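Local coordinates for protein putative glycoside hydrolase (Parabacteroides distasonis ATCC 8503, PDB 3GYC) that probably hydrolyses glycosidic bonds in carbohydrates, as a putative cellulase-like glycoside hydrolase built on a TIM barrel, at residues S114-D119 / A168-K173; N160-D165 / R190-S195; G181-Y184 / S188-W191; K198-Q201 / P207-Y210. All coordinates share one frame; numbering follows the deposited sequence.

Interaction 1: S114-D119 / A168-K173; sequences SWYRLD and APFFAK. With EDO (1,2-ethanediol), chain F.
Tyr116 and Phe170 meet where the loop leaving strand 109-113 passes the short helix 169-172; the closest pair of CA atoms is Tyr116 CA and Ala168 CA, 7.2 Å apart. Ala168 is the N-cap residue of that helix, and its O accepts from the backbone N of both Phe171 and Ala172. On the loop side Ser114 OG accepts from Tyr116 N at 3.0 Å, an ST turn, while Ser114 CB lies under one face of the tyrosine ring. The opposite face receives the edge of Phe170 in a T-shaped stack with planes at 73°, its CE2 reaching Tyr116 CG at 3.8 Å. Phe170 carries CG between its backbone N and carbonyl carbon (chi1 46°), a turn that brings the ring rim toward Tyr116. An ethanediol, probably from the crystallisation liquor, sits beside the loop: its O1 donates to Trp115 O at 2.7 Å, and its O2 accepts from Leu118 N at 2.7 Å and from Arg117 NH1. Tyrosine suits its place because it is amphipathic. Its ring is sandwiched in a buried apolar setting, while its hydroxyl is satisfied by Leu158 O and Trp137 NE1, so the contact gains aromatic packing without leaving that hydroxyl unpartnered.

Interaction 2: N160-D165 / R190-S195; sequences NEWPGD and RWMKTS
Ser195 OG has several polar partners behind the contact of Met192 with Trp162: it donates to Met192 O, one helical turn back, at 2.8 Å, is hydrogen-bonded to Tyr210 OH, and has Trp191 O near. The first bond approaches the carbonyl at a C=O...donor angle of 116°, tilted from its plane. Across the contact everything converges on the indole of Trp162, whose CG is anti to the backbone N (chi1 -178°), so that the ring extends from the loop toward the helix. Its six-membered ring reaches over one face of Trp191, with Trp162 CH2 3.4 Å from Trp191 NE1. The two ring planes lie 37° apart, neither a stack nor a T. Near the pyrrole part, selenomethionine Met192 makes an oblique Met-aromatic contact, SE standing 3.7 Å from Trp162 CD1. Tryptophan is apt here because it fills a large buried volume yet has one N-H to place, and Trp162 NE1 spends it on Ser188 OG. The cis peptide before Pro163 follows directly, and Pro163 CB covers a face of the same indole. Thus the loop after strand 153-157 is docked on helix 186-200, with Phe171 of helix 169-172 meeting both tryptophans and helix 130-146 touching Trp191 through Leu133.

Interaction 3: G181-Y184 / S188-W191; sequences GNWY and SLRW
Leu189 lays its branched end over the carbonyl of Tyr184 and against the rim of the Trp183 indole, fastening the loop 181-184 to the first turns of helix 186-200, one of the helices of this TIM-barrel fold. The two methyl groups divide the work: CD1 lies 3.3 Å from Tyr184 O, whereas CD2 comes to 4.0 Å from Trp183 CZ3, near the plane of the indole and at its edge. Leucine suits a place that asks for a forked apolar group. With CG beside its backbone N (chi1 -65°), the fork leans back to the residues preceding the helix. Asn182 is the centre of an inverse gamma turn, and its ND2 bonds to Val178 O. The Trp183 indole stacks on Phe212, and Tyr184 CB covers a face of its ring. Ser188 is small and buried, and its hydroxyl sits one bond from CB, close against the loop backbone. That hydroxyl works in both directions, accepting from Trp162 NE1 and donating to the loop carbonyl. The donated bond, Ser188 OG to Trp183 O, is short at 2.6 Å, meeting the oxygen at a C=O...donor angle of 117° with the donor tilted 22° from the carbonyl plane.

Interaction 4: K198-Q201 / P207-Y210; sequences KMRQ and PFLY
Apolar contact with the Phe208 ring dominates. Met199, a selenomethionine, sets its CB over one face in a CH-pi contact, 3.7 Å from the centroid and 17° off the normal. Bends at chi2 and chi3 (-55° and -59°) then curl the chain back, bringing Met199 CE to 3.4 Å from Phe208 CE1. The selenium itself stands farther off, SE 5.3 Å from the Phe208 centroid and oblique to it, a loose Met-aromatic contact. A flexible unbranched chain can fold down onto one face of a flat ring in this way. Arg200 adds its aliphatic part alongside, CG lying 4.1 Å from Phe208 CD2, before its extended chain carries the guanidinium past the phenyl group with the two planes 69° apart.

The polar side is organised from beyond the two segments. Arg200 NH2 makes a salt bridge to Asp229 OD2 and a hydrogen bond to Phe227 O; the same carboxylate oxygen receives Phe208 N, so Asp229 joins the arginine to the strand backbone. The whole contact packs the last turn of helix 186-200 on strand 208-209, completing the right-handed beta-alpha-beta crossover from strand 153-157. Phe208 also touches Val156 of that strand, and Met199 reaches Ala134 and Leu141 of helix 130-146.

From the N terminus, the chain leaves strand 109-113 in the loop 114-119, and interaction 1 closes a long excursion back to it from helix 169-172. Interaction 2 starts inside that excursion, after strand 153-157, and ends beyond it on helix 186-200, so the two cross; Ser114 O and Asn160 N, probably hydrogen-bonded at 3.0 Å, join their loops directly. Interaction 3 nests inside the span of interaction 2, closing a short loop into the same helix and sharing Arg190 and Trp191 with it. Interaction 4 follows in series, where the helix hands over to strand 208-209. Together they tie the third strand's loop to helix 169-172, the fourth's to helix 186-200, and that helix to the fifth strand.

Interaction 1: S114-D119 / A168-K173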
loop_
_atom_site.group_PDB
_atom_site.type_symbol
_atom_site.label_atom_id
_atom_site.label_comp_id
_atom_site.label_asym_id
_atom_site.label_seq_id
_atom_site.Cartn_x
_atom_site.Cartn_y
_atom_site.Cartn_z
ATOM N N SER A 114 0.581 4.062 7.118
ATOM C CA SER A 114 1.508 3.606 8.173
ATOM C C SER A 114 1.283 2.156 8.524
ATOM O O SER A 114 0.150 1.659 8.480
ATOM C CB SER A 114 1.415 4.435 9.459
ATOM O OG SER A 114 2.579 4.170 10.252
ATOM N N TRP A 115 2.389 1.499 8.830
ATOM C CA TRP A 115 2.448 0.149 9.365
ATOM C C TRP A 115 2.740 0.218 10.885
ATOM O O TRP A 115 2.914 -0.811 11.530
ATOM C CB TRP A 115 3.519 -0.668 8.643
ATOM C CG TRP A 115 3.180 -1.050 7.257
ATOM C CD1 TRP A 115 2.869 -2.302 6.801
ATOM C CD2 TRP A 115 3.163 -0.179 6.084
ATOM N NE1 TRP A 115 2.689 -2.251 5.413
ATOM C CE2 TRP A 115 2.830 -0.974 4.972
ATOM C CE3 TRP A 115 3.390 1.191 5.887
ATOM C CZ2 TRP A 115 2.700 -0.444 3.671
ATOM C CZ3 TRP A 115 3.278 1.705 4.622
ATOM C CH2 TRP A 115 2.909 0.888 3.524
ATOM N N TYR A 116 2.799 1.437 11.441
ATOM C CA TYR A 116 3.029 1.671 12.870
ATOM C C TYR A 116 4.188 0.810 13.421
ATOM O O TYR A 116 4.006 -0.039 14.317
ATOM C CB TYR A 116 1.708 1.449 13.610
ATOM C CG TYR A 116 0.696 2.452 13.164
ATOM C CD1 TYR A 116 0.675 3.733 13.735
ATOM C CD2 TYR A 116 -0.237 2.152 12.178
ATOM C CE1 TYR A 116 -0.232 4.692 13.316
ATOM C CE2 TYR A 116 -1.145 3.111 11.737
ATOM C CZ TYR A 116 -1.137 4.380 12.311
ATOM O OH TYR A 116 -2.023 5.357 11.909
ATOM N N ARG A 117 5.359 1.028 12.836
ATOM C CA ARG A 117 6.565 0.293 13.157
ATOM C C ARG A 117 6.810 0.388 14.643
ATOM O O ARG A 117 6.667 1.456 15.225
ATOM C CB ARG A 117 7.749 0.826 12.369
ATOM C CG ARG A 117 7.623 0.556 10.868
ATOM C CD ARG A 117 8.001 -0.901 10.508
ATOM N NE ARG A 117 9.457 -1.067 10.591
ATOM C CZ ARG A 117 10.105 -1.748 11.533
ATOM N NH1 ARG A 117 9.456 -2.388 12.510
ATOM N NH2 ARG A 117 11.418 -1.791 11.503
ATOM N N LEU A 118 7.112 -0.743 15.249
ATOM C CA LEU A 118 7.373 -0.784 16.692
ATOM C C LEU A 118 8.778 -0.349 17.038
ATOM O O LEU A 118 9.766 -1.004 16.656
ATOM C CB LEU A 118 7.154 -2.167 17.278
ATOM C CG LEU A 118 5.739 -2.731 17.279
ATOM C CD1 LEU A 118 5.781 -4.182 17.768
ATOM C CD2 LEU A 118 4.782 -1.864 18.135
ATOM N N ASP A 119 8.866 0.753 17.775
ATOM C CA ASP A 119 10.125 1.206 18.316
ATOM C C ASP A 119 10.261 0.453 19.646
ATOM O O ASP A 119 9.296 -0.141 20.128
ATOM C CB ASP A 119 10.149 2.698 18.564
ATOM C CG ASP A 119 9.124 3.141 19.636
ATOM O OD1 ASP A 119 7.903 2.994 19.374
ATOM O OD2 ASP A 119 9.559 3.589 20.738
ATOM N N ALA A 168 -2.198 -2.531 13.671
ATOM C CA ALA A 168 -3.063 -1.762 14.585
ATOM C C ALA A 168 -3.270 -2.511 15.915
ATOM O O ALA A 168 -4.399 -2.918 16.248
ATOM C CB ALA A 168 -4.396 -1.462 13.915
ATOM N N PRO A 169 -2.179 -2.711 16.679
ATOM C CA PRO A 169 -2.310 -3.363 17.995
ATOM C C PRO A 169 -3.039 -2.486 19.021
ATOM O O PRO A 169 -3.585 -2.996 20.023
ATOM C CB PRO A 169 -0.849 -3.579 18.407
ATOM C CG PRO A 169 -0.080 -2.599 17.663
ATOM C CD PRO A 169 -0.773 -2.412 16.364
ATOM N N PHE A 170 -2.993 -1.177 18.802
ATOM C CA PHE A 170 -3.703 -0.209 19.632
ATOM C C PHE A 170 -5.219 -0.355 19.483
ATOM O O PHE A 170 -5.965 0.123 20.302
ATOM C CB PHE A 170 -3.283 1.231 19.283
ATOM C CG PHE A 170 -3.234 1.530 17.791
ATOM C CD1 PHE A 170 -4.366 1.930 17.107
ATOM C CD2 PHE A 170 -2.043 1.413 17.100
ATOM C CE1 PHE A 170 -4.324 2.200 15.768
ATOM C CE2 PHE A 170 -1.986 1.690 15.767
ATOM C CZ PHE A 170 -3.134 2.092 15.091
ATOM N N PHE A 171 -5.672 -0.971 18.402
ATOM C CA PHE A 171 -7.091 -1.193 18.192
ATOM C C PHE A 171 -7.415 -2.616 18.612
ATOM O O PHE A 171 -8.362 -2.846 19.348
ATOM C CB PHE A 171 -7.453 -0.973 16.721
ATOM C CG PHE A 171 -8.860 -1.310 16.398
ATOM C CD1 PHE A 171 -9.866 -0.392 16.637
ATOM C CD2 PHE A 171 -9.192 -2.545 15.866
ATOM C CE1 PHE A 171 -11.181 -0.695 16.364
ATOM C CE2 PHE A 171 -10.506 -2.862 15.582
ATOM C CZ PHE A 171 -11.505 -1.936 15.835
ATOM N N ALA A 172 -6.611 -3.561 18.132
ATOM C CA ALA A 172 -6.807 -4.986 18.405
ATOM C C ALA A 172 -6.795 -5.306 19.899
ATOM O O ALA A 172 -7.507 -6.218 20.355
ATOM C CB ALA A 172 -5.748 -5.800 17.657
ATOM N N LYS A 173 -6.010 -4.557 20.674
ATOM C CA LYS A 173 -6.000 -4.744 22.126
ATOM C C LYS A 173 -7.394 -4.432 22.692
ATOM O O LYS A 173 -7.947 -5.216 23.476
ATOM C CB LYS A 173 -4.938 -3.865 22.795
HETATM C C1 EDO F . 4.583 -3.117 12.864
HETATM O O1 EDO F . 5.049 -2.486 11.649
HETATM C C2 EDO F . 5.720 -3.816 13.649
HETATM O O2 EDO F . 6.924 -3.019 13.765
#

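Interaction 2: N160-D165 / R190-S195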
loop_
_atom_site.group_PDB
_atom_site.type_symbol
_atom_site.label_atom_id
_atom_site.label_comp_id
_atom_site.label_asym_id
_atom_site.label_seq_id
_atom_site.Cartn_x
_atom_site.Cartn_y
_atom_site.Cartn_z
ATOM N N ASN A 160 -2.410 0.796 7.174
ATOM C CA ASN A 160 -2.257 -0.328 6.271
ATOM C C ASN A 160 -3.044 -1.538 6.732
ATOM O O ASN A 160 -2.892 -1.969 7.874
ATOM C CB ASN A 160 -0.798 -0.749 6.201
ATOM C CG ASN A 160 -0.593 -2.011 5.379
ATOM O OD1 ASN A 160 -0.670 -1.981 4.134
ATOM N ND2 ASN A 160 -0.310 -3.132 6.066
ATOM N N GLU A 161 -3.855 -2.108 5.835
ATOM C CA GLU A 161 -4.566 -3.381 6.099
ATOM C C GLU A 161 -5.305 -3.419 7.411
ATOM O O GLU A 161 -5.215 -4.365 8.217
ATOM C CB GLU A 161 -3.612 -4.560 5.940
ATOM C CG GLU A 161 -3.133 -4.607 4.496
ATOM C CD GLU A 161 -2.085 -5.653 4.183
ATOM O OE1 GLU A 161 -1.419 -6.160 5.126
ATOM O OE2 GLU A 161 -1.919 -5.921 2.958
ATOM N N TRP A 162 -6.074 -2.358 7.605
ATOM C CA TRP A 162 -6.946 -2.250 8.763
ATOM C C TRP A 162 -7.949 -3.414 8.799
ATOM O O TRP A 162 -8.527 -3.767 7.773
ATOM C CB TRP A 162 -7.699 -0.928 8.695
ATOM C CG TRP A 162 -8.635 -0.644 9.877
ATOM C CD1 TRP A 162 -9.974 -0.851 9.930
ATOM C CD2 TRP A 162 -8.266 -0.079 11.143
ATOM N NE1 TRP A 162 -10.470 -0.458 11.153
ATOM C CE2 TRP A 162 -9.439 0.017 11.916
ATOM C CE3 TRP A 162 -7.053 0.348 11.699
ATOM C CZ2 TRP A 162 -9.438 0.530 13.209
ATOM C CZ3 TRP A 162 -7.046 0.845 12.982
ATOM C CH2 TRP A 162 -8.235 0.925 13.734
ATOM N N PRO A 163 -8.200 -3.990 9.989
ATOM C CA PRO A 163 -7.623 -3.648 11.281
ATOM C C PRO A 163 -6.668 -4.726 11.792
ATOM O O PRO A 163 -6.719 -5.071 12.958
ATOM C CB PRO A 163 -8.866 -3.563 12.169
ATOM C CG PRO A 163 -9.718 -4.659 11.674
ATOM C CD PRO A 163 -9.439 -4.766 10.176
ATOM N N GLY A 164 -5.812 -5.265 10.933
ATOM C CA GLY A 164 -4.872 -6.329 11.346
ATOM C C GLY A 164 -4.032 -5.974 12.573
ATOM O O GLY A 164 -3.429 -4.893 12.636
ATOM N N ASP A 165 -3.950 -6.880 13.539
ATOM C CA ASP A 165 -3.189 -6.585 14.766
ATOM C C ASP A 165 -1.676 -6.361 14.584
ATOM O O ASP A 165 -1.040 -5.792 15.464
ATOM C CB ASP A 165 -3.476 -7.591 15.889
ATOM C CG ASP A 165 -3.177 -9.026 15.508
ATOM O OD1 ASP A 165 -2.524 -9.270 14.474
ATOM O OD2 ASP A 165 -3.612 -9.927 16.274
ATOM N N ARG A 190 -17.073 2.284 13.401
ATOM C CA ARG A 190 -17.257 3.413 14.310
ATOM C C ARG A 190 -15.961 4.162 14.558
ATOM O O ARG A 190 -15.931 5.384 14.599
ATOM C CB ARG A 190 -17.834 2.944 15.648
ATOM C CG ARG A 190 -18.303 4.083 16.540
ATOM N N TRP A 191 -14.898 3.418 14.781
ATOM C CA TRP A 191 -13.581 3.988 14.970
ATOM C C TRP A 191 -13.168 4.796 13.747
ATOM O O TRP A 191 -12.747 5.947 13.857
ATOM C CB TRP A 191 -12.574 2.851 15.176
ATOM C CG TRP A 191 -11.165 3.288 15.250
ATOM C CD1 TRP A 191 -10.415 3.788 14.241
ATOM C CD2 TRP A 191 -10.308 3.213 16.390
ATOM N NE1 TRP A 191 -9.160 4.064 14.680
ATOM C CE2 TRP A 191 -9.061 3.721 16.000
ATOM C CE3 TRP A 191 -10.480 2.774 17.707
ATOM C CZ2 TRP A 191 -7.965 3.778 16.869
ATOM C CZ3 TRP A 191 -9.396 2.840 18.583
ATOM C CH2 TRP A 191 -8.157 3.344 18.160
HETATM N N MSE A 192 -13.222 4.159 12.583
HETATM C CA MSE A 192 -12.836 4.814 11.346
HETATM C C MSE A 192 -13.637 6.095 11.159
HETATM O O MSE A 192 -13.062 7.152 10.928
HETATM C CB MSE A 192 -13.020 3.892 10.136
HETATM C CG MSE A 192 -12.056 2.723 10.113
HETATM SE SE MSE A 192 -12.080 1.788 8.426
HETATM C CE MSE A 192 -13.815 0.944 8.538
ATOM N N LYS A 193 -14.950 6.011 11.340
ATOM C CA LYS A 193 -15.812 7.165 11.115
ATOM C C LYS A 193 -15.409 8.333 12.027
ATOM O O LYS A 193 -15.196 9.442 11.541
ATOM C CB LYS A 193 -17.291 6.790 11.290
ATOM C CG LYS A 193 -18.252 7.841 10.745
ATOM N N THR A 194 -15.255 8.075 13.327
ATOM C CA THR A 194 -14.835 9.124 14.276
ATOM C C THR A 194 -13.477 9.748 13.946
ATOM O O THR A 194 -13.314 10.976 14.087
ATOM C CB THR A 194 -14.762 8.593 15.722
ATOM O OG1 THR A 194 -16.073 8.199 16.141
ATOM C CG2 THR A 194 -14.224 9.657 16.681
ATOM N N SER A 195 -12.510 8.923 13.510
ATOM C CA SER A 195 -11.171 9.448 13.192
ATOM C C SER A 195 -11.207 10.356 11.988
ATOM O O SER A 195 -10.636 11.437 12.022
ATOM C CB SER A 195 -10.139 8.341 13.000
ATOM O OG SER A 195 -10.542 7.411 12.020
#

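Interaction 3: G181-Y184 / S188-W191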
loop_
_atom_site.group_PDB
_atom_site.type_symbol
_atom_site.label_atom_id
_atom_site.label_comp_id
_atom_site.label_asym_id
_atom_site.label_seq_id
_atom_site.Cartn_x
_atom_site.Cartn_y
_atom_site.Cartn_z
ATOM N N GLY A 181 -8.408 -8.435 9.554
ATOM C CA GLY A 181 -9.111 -8.127 8.318
ATOM C C GLY A 181 -10.592 -7.793 8.340
ATOM O O GLY A 181 -11.112 -7.388 7.298
ATOM N N ASN A 182 -11.276 -7.927 9.483
ATOM C CA ASN A 182 -12.727 -7.632 9.536
ATOM C C ASN A 182 -13.078 -6.163 9.753
ATOM O O ASN A 182 -13.752 -5.781 10.718
ATOM C CB ASN A 182 -13.400 -8.501 10.570
ATOM C CG ASN A 182 -13.190 -9.942 10.293
ATOM O OD1 ASN A 182 -12.825 -10.312 9.182
ATOM N ND2 ASN A 182 -13.376 -10.770 11.294
ATOM N N TRP A 183 -12.679 -5.359 8.781
ATOM C CA TRP A 183 -12.863 -3.912 8.833
ATOM C C TRP A 183 -14.320 -3.502 8.899
ATOM O O TRP A 183 -14.634 -2.443 9.406
ATOM C CB TRP A 183 -12.214 -3.257 7.621
ATOM C CG TRP A 183 -12.836 -3.616 6.289
ATOM C CD1 TRP A 183 -12.413 -4.574 5.425
ATOM C CD2 TRP A 183 -13.992 -3.016 5.687
ATOM N NE1 TRP A 183 -13.216 -4.597 4.313
ATOM C CE2 TRP A 183 -14.200 -3.655 4.455
ATOM C CE3 TRP A 183 -14.851 -1.985 6.062
ATOM C CZ2 TRP A 183 -15.225 -3.300 3.596
ATOM C CZ3 TRP A 183 -15.872 -1.636 5.213
ATOM C CH2 TRP A 183 -16.055 -2.293 3.991
ATOM N N TYR A 184 -15.192 -4.362 8.393
ATOM C CA TYR A 184 -16.633 -4.075 8.309
ATOM C C TYR A 184 -17.421 -4.280 9.597
ATOM O O TYR A 184 -18.600 -3.929 9.620
ATOM C CB TYR A 184 -17.272 -4.911 7.197
ATOM C CG TYR A 184 -17.012 -6.408 7.338
ATOM C CD1 TYR A 184 -17.830 -7.225 8.114
ATOM C CD2 TYR A 184 -15.931 -6.988 6.696
ATOM C CE1 TYR A 184 -17.561 -8.577 8.229
ATOM C CE2 TYR A 184 -15.669 -8.309 6.793
ATOM C CZ TYR A 184 -16.469 -9.101 7.551
ATOM O OH TYR A 184 -16.138 -10.418 7.600
ATOM N N SER A 188 -15.099 -1.419 14.236
ATOM C CA SER A 188 -14.151 -0.887 13.259
ATOM C C SER A 188 -14.737 0.309 12.525
ATOM O O SER A 188 -14.112 1.382 12.456
ATOM C CB SER A 188 -13.729 -1.987 12.277
ATOM O OG SER A 188 -13.043 -1.462 11.157
ATOM N N LEU A 189 -15.938 0.123 11.985
ATOM C CA LEU A 189 -16.642 1.185 11.277
ATOM C C LEU A 189 -16.760 2.449 12.118
ATOM O O LEU A 189 -16.542 3.549 11.608
ATOM C CB LEU A 189 -18.049 0.732 10.853
ATOM C CG LEU A 189 -18.098 -0.396 9.825
ATOM C CD1 LEU A 189 -19.536 -0.802 9.618
ATOM C CD2 LEU A 189 -17.422 -0.002 8.510
ATOM N N ARG A 190 -17.073 2.284 13.401
ATOM C CA ARG A 190 -17.257 3.413 14.310
ATOM C C ARG A 190 -15.961 4.162 14.558
ATOM O O ARG A 190 -15.931 5.384 14.599
ATOM C CB ARG A 190 -17.834 2.944 15.648
ATOM C CG ARG A 190 -18.303 4.083 16.540
ATOM N N TRP A 191 -14.898 3.418 14.781
ATOM C CA TRP A 191 -13.581 3.988 14.970
ATOM C C TRP A 191 -13.168 4.796 13.747
ATOM O O TRP A 191 -12.747 5.947 13.857
ATOM C CB TRP A 191 -12.574 2.851 15.176
ATOM C CG TRP A 191 -11.165 3.288 15.250
ATOM C CD1 TRP A 191 -10.415 3.788 14.241
ATOM C CD2 TRP A 191 -10.308 3.213 16.390
ATOM N NE1 TRP A 191 -9.160 4.064 14.680
ATOM C CE2 TRP A 191 -9.061 3.721 16.000
ATOM C CE3 TRP A 191 -10.480 2.774 17.707
ATOM C CZ2 TRP A 191 -7.965 3.778 16.869
ATOM C CZ3 TRP A 191 -9.396 2.840 18.583
ATOM C CH2 TRP A 191 -8.157 3.344 18.160
#

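Interaction 4: K198-Q201 / P207-Y210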
loop_
_atom_site.group_PDB
_atom_site.type_symbol
_atom_site.label_atom_id
_atom_site.label_comp_id
_atom_site.label_asym_id
_atom_site.label_seq_id
_atom_site.Cartn_x
_atom_site.Cartn_y
_atom_site.Cartn_z
ATOM N N LYS A 198 -12.669 13.845 12.632
ATOM C CA LYS A 198 -11.698 14.720 13.276
ATOM C C LYS A 198 -10.732 15.255 12.179
ATOM O O LYS A 198 -10.381 16.431 12.176
ATOM C CB LYS A 198 -10.952 13.960 14.393
ATOM C CG LYS A 198 -10.819 14.706 15.750
HETATM N N MSE A 199 -10.326 14.405 11.236
HETATM C CA MSE A 199 -9.386 14.836 10.170
HETATM C C MSE A 199 -9.982 15.951 9.322
HETATM O O MSE A 199 -9.339 16.971 9.063
HETATM C CB MSE A 199 -9.024 13.671 9.256
HETATM C CG MSE A 199 -8.318 12.486 9.933
HETATM SE SE MSE A 199 -6.728 12.976 10.880
HETATM C CE MSE A 199 -5.727 13.737 9.367
ATOM N N ARG A 200 -11.235 15.761 8.930
ATOM C CA ARG A 200 -11.927 16.703 8.054
ATOM C C ARG A 200 -12.278 18.057 8.669
ATOM O O ARG A 200 -12.578 19.006 7.934
ATOM C CB ARG A 200 -13.139 16.031 7.438
ATOM C CG ARG A 200 -12.724 14.884 6.552
ATOM C CD ARG A 200 -13.881 14.237 5.818
ATOM N NE ARG A 200 -13.418 13.117 4.993
ATOM C CZ ARG A 200 -13.753 11.841 5.141
ATOM N NH1 ARG A 200 -14.590 11.456 6.069
ATOM N NH2 ARG A 200 -13.237 10.936 4.331
ATOM N N GLN A 201 -12.243 18.161 9.994
ATOM C CA GLN A 201 -12.441 19.449 10.652
ATOM C C GLN A 201 -11.278 20.378 10.338
ATOM O O GLN A 201 -11.399 21.589 10.455
ATOM C CB GLN A 201 -12.461 19.274 12.162
ATOM C CG GLN A 201 -13.679 18.585 12.700
ATOM C CD GLN A 201 -13.572 18.351 14.176
ATOM O OE1 GLN A 201 -12.493 18.480 14.761
ATOM N NE2 GLN A 201 -14.681 17.993 14.796
ATOM N N PRO A 207 -8.283 13.607 0.552
ATOM C CA PRO A 207 -8.902 12.285 0.500
ATOM C C PRO A 207 -8.366 11.412 1.623
ATOM O O PRO A 207 -7.152 11.200 1.722
ATOM C CB PRO A 207 -8.495 11.725 -0.865
ATOM C CG PRO A 207 -7.948 12.857 -1.620
ATOM C CD PRO A 207 -7.532 13.927 -0.668
ATOM N N PHE A 208 -9.262 10.932 2.471
ATOM C CA PHE A 208 -8.918 10.064 3.597
ATOM C C PHE A 208 -9.555 8.705 3.464
ATOM O O PHE A 208 -10.677 8.570 2.977
ATOM C CB PHE A 208 -9.396 10.669 4.912
ATOM C CG PHE A 208 -8.636 11.909 5.330
ATOM C CD1 PHE A 208 -7.323 11.810 5.791
ATOM C CD2 PHE A 208 -9.238 13.142 5.313
ATOM C CE1 PHE A 208 -6.610 12.940 6.199
ATOM C CE2 PHE A 208 -8.533 14.270 5.701
ATOM C CZ PHE A 208 -7.201 14.157 6.131
ATOM N N LEU A 209 -8.853 7.695 3.957
ATOM C CA LEU A 209 -9.341 6.321 3.948
ATOM C C LEU A 209 -8.570 5.475 4.949
ATOM O O LEU A 209 -7.693 5.982 5.631
ATOM C CB LEU A 209 -9.095 5.706 2.560
ATOM C CG LEU A 209 -7.629 5.370 2.237
ATOM C CD1 LEU A 209 -7.562 4.176 1.310
ATOM C CD2 LEU A 209 -6.891 6.612 1.710
ATOM N N TYR A 210 -8.942 4.192 5.029
ATOM C CA TYR A 210 -8.168 3.150 5.681
ATOM C C TYR A 210 -8.064 2.061 4.611
ATOM O O TYR A 210 -9.048 1.823 3.882
ATOM C CB TYR A 210 -8.837 2.575 6.902
ATOM C CG TYR A 210 -8.795 3.376 8.188
ATOM C CD1 TYR A 210 -9.507 4.546 8.336
ATOM C CD2 TYR A 210 -8.122 2.881 9.309
ATOM C CE1 TYR A 210 -9.527 5.246 9.558
ATOM C CE2 TYR A 210 -8.130 3.564 10.515
ATOM C CZ TYR A 210 -8.834 4.735 10.640
ATOM O OH TYR A 210 -8.834 5.405 11.830
#